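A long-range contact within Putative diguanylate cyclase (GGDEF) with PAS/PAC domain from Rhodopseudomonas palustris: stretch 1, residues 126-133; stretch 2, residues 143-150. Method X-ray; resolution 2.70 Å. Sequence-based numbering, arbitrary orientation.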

# COMPACT_ATOMS: atom_id res chain seq x y z
N TRP A 126 4.70 0.54 12.85
CA TRP A 126 4.29 -0.67 12.11
C TRP A 126 3.77 -0.22 10.77
O TRP A 126 2.81 0.53 10.71
CB TRP A 126 3.20 -1.40 12.86
CG TRP A 126 3.80 -2.23 13.97
CD1 TRP A 126 4.05 -1.83 15.26
CD2 TRP A 126 4.31 -3.58 13.86
NE1 TRP A 126 4.66 -2.85 15.96
CE2 TRP A 126 4.84 -3.93 15.14
CE3 TRP A 126 4.39 -4.51 12.82
CZ2 TRP A 126 5.43 -5.19 15.41
CZ3 TRP A 126 4.98 -5.77 13.08
CH2 TRP A 126 5.49 -6.10 14.38
N VAL A 127 4.41 -0.66 9.69
CA VAL A 127 4.15 -0.07 8.40
C VAL A 127 4.18 -1.12 7.35
O VAL A 127 4.54 -2.27 7.61
CB VAL A 127 5.23 0.93 8.04
CG1 VAL A 127 5.31 2.03 9.09
CG2 VAL A 127 6.56 0.24 7.93
N PHE A 128 3.76 -0.75 6.17
CA PHE A 128 4.05 -1.51 4.97
C PHE A 128 5.14 -0.81 4.18
O PHE A 128 5.38 0.41 4.30
CB PHE A 128 2.82 -1.64 4.09
CG PHE A 128 1.84 -2.61 4.60
CD1 PHE A 128 1.06 -2.29 5.70
CD2 PHE A 128 1.73 -3.87 4.00
CE1 PHE A 128 0.17 -3.20 6.20
CE2 PHE A 128 0.84 -4.82 4.47
CZ PHE A 128 0.05 -4.49 5.59
N VAL A 129 5.76 -1.57 3.30
CA VAL A 129 6.98 -1.13 2.72
C VAL A 129 7.03 -1.68 1.32
O VAL A 129 6.40 -2.72 1.02
CB VAL A 129 8.14 -1.68 3.59
CG1 VAL A 129 9.13 -2.54 2.81
CG2 VAL A 129 8.75 -0.60 4.34
N VAL A 130 7.83 -1.03 0.48
CA VAL A 130 7.86 -1.32 -0.94
C VAL A 130 9.36 -1.40 -1.29
O VAL A 130 10.19 -0.68 -0.64
CB VAL A 130 7.15 -0.12 -1.63
CG1 VAL A 130 8.13 1.04 -1.99
CG2 VAL A 130 6.27 -0.54 -2.75
N SER A 131 9.75 -2.29 -2.22
CA SER A 131 11.18 -2.50 -2.40
C SER A 131 11.59 -3.04 -3.77
O SER A 131 10.82 -3.74 -4.45
CB SER A 131 11.73 -3.44 -1.28
OG SER A 131 11.39 -4.81 -1.49
N ARG A 132 12.83 -2.74 -4.16
CA ARG A 132 13.36 -3.19 -5.47
C ARG A 132 14.77 -3.77 -5.36
O ARG A 132 15.62 -3.26 -4.62
CB ARG A 132 13.23 -2.08 -6.57
CG ARG A 132 12.05 -2.37 -7.52
CD ARG A 132 11.60 -1.20 -8.46
NE ARG A 132 12.13 -1.42 -9.81
CZ ARG A 132 12.68 -2.59 -10.09
NH1 ARG A 132 12.69 -3.52 -9.12
NH2 ARG A 132 13.16 -2.84 -11.29
N ARG A 133 15.02 -4.85 -6.09
CA ARG A 133 16.37 -5.42 -6.19
C ARG A 133 17.42 -4.52 -6.84
O ARG A 133 17.22 -4.10 -7.99
CB ARG A 133 16.30 -6.65 -7.05
CG ARG A 133 17.61 -7.34 -7.23
CD ARG A 133 17.53 -8.27 -8.41
NE ARG A 133 17.90 -9.61 -8.01
CZ ARG A 133 18.96 -10.27 -8.47
NH1 ARG A 133 19.74 -9.67 -9.39
NH2 ARG A 133 19.21 -11.49 -7.99
N GLY A 143 22.06 -5.74 -3.47
CA GLY A 143 21.26 -5.23 -2.27
C GLY A 143 19.93 -4.78 -2.86
O GLY A 143 19.28 -5.56 -3.59
N VAL A 144 19.39 -3.64 -2.46
CA VAL A 144 18.00 -3.48 -2.01
C VAL A 144 17.75 -2.01 -1.76
O VAL A 144 18.55 -1.39 -1.02
CB VAL A 144 17.42 -4.41 -0.95
CG1 VAL A 144 16.03 -3.92 -0.65
CG2 VAL A 144 17.27 -5.82 -1.48
N VAL A 145 16.75 -1.42 -2.44
CA VAL A 145 16.16 -0.12 -1.98
C VAL A 145 14.82 -0.49 -1.41
O VAL A 145 14.07 -1.26 -2.05
CB VAL A 145 15.66 0.84 -3.09
CG1 VAL A 145 16.10 2.25 -2.85
CG2 VAL A 145 15.89 0.32 -4.49
N VAL A 146 14.46 0.11 -0.29
CA VAL A 146 13.19 -0.17 0.37
C VAL A 146 12.68 1.21 0.68
O VAL A 146 13.49 2.06 1.09
CB VAL A 146 13.38 -0.60 1.87
CG1 VAL A 146 12.30 -1.58 2.32
CG2 VAL A 146 14.80 -1.03 2.20
N ALA A 147 11.38 1.42 0.60
CA ALA A 147 10.84 2.66 1.12
C ALA A 147 9.53 2.38 1.82
O ALA A 147 8.80 1.41 1.46
CB ALA A 147 10.66 3.67 0.03
N THR A 148 9.25 3.17 2.84
CA THR A 148 8.07 2.95 3.64
C THR A 148 6.85 3.65 3.04
O THR A 148 6.89 4.85 2.73
CB THR A 148 8.24 3.55 5.02
OG1 THR A 148 9.38 2.95 5.62
CG2 THR A 148 7.03 3.26 5.84
N ILE A 149 5.77 2.90 2.89
CA ILE A 149 4.59 3.52 2.32
C ILE A 149 4.03 4.47 3.34
O ILE A 149 3.83 4.05 4.46
CB ILE A 149 3.58 2.47 1.95
CG1 ILE A 149 4.04 1.81 0.66
CG2 ILE A 149 2.17 3.10 1.78
CD1 ILE A 149 3.45 0.43 0.49
N GLU A 150 3.78 5.73 2.99
CA GLU A 150 3.17 6.67 3.96
C GLU A 150 1.64 6.43 4.04
O GLU A 150 0.85 6.85 3.15
CB GLU A 150 3.41 8.12 3.57
CG GLU A 150 2.75 9.10 4.51
CD GLU A 150 3.67 9.44 5.68
OE1 GLU A 150 4.75 10.06 5.46
OE2 GLU A 150 3.33 9.11 6.83

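This contact is an antiparallel pairing of two β-strands, held by a ladder of backbone hydrogen bonds and dressed on both faces mainly with small and β-branched side chains. The register runs from Val129 opposite Thr148 to Arg133 opposite Val144, and it alternates as antiparallel geometry demands. In the hydrogen-bonded pairs each residue both gives and accepts: Val130 N donates to Ala147 O at 2.8 Å and Ala147 N returns to Val130 O at 2.7 Å, while Arg132 N reaches Val145 O at 2.9 Å and Val145 N reaches Arg132 O at 3.1 Å. A further bond, Ile149 N to Phe128 O at 2.9 Å, extends the ladder past Val129 and Thr148.

Alternating with these are the non-hydrogen-bonded pairs, whose alpha carbons come closer: CA of Ser131 and CA of Val146 are 4.1 Å apart, against 5.4 Å for CA of Val130 and CA of Ala147. Here the alpha carbons approach carbonyls already engaged by amides, as in Val146 CA to Val130 O at 3.2 Å and Ser131 CA to Val145 O at 3.2 Å, so one oxygen serves two neighbours.

The side chains sort by this alternation. Val129, Ser131 and Arg133 share one face with Val144, Val146 and Thr148, where the tightest apolar touch is diagonal: Val129 CG1 meets Val146 CG1 at 3.3 Å. Thr148 also brings its methyl to the strand, CG2 lying 3.7 Å from Val127 CB, while its hydroxyl is satisfied elsewhere in the structure. The other face carries Val130 and Ala147, with Val130 CG1 4.2 Å from Ala147 CB, and Arg132 and Val145. Arg132 packs its CB 4.1 Å from Val145 CG2, then leads its charged end away. Ile149 points toward the partner strand, its CD1 lying 4.2 Å from Phe128 CB and 4.3 Å from Val130 CB.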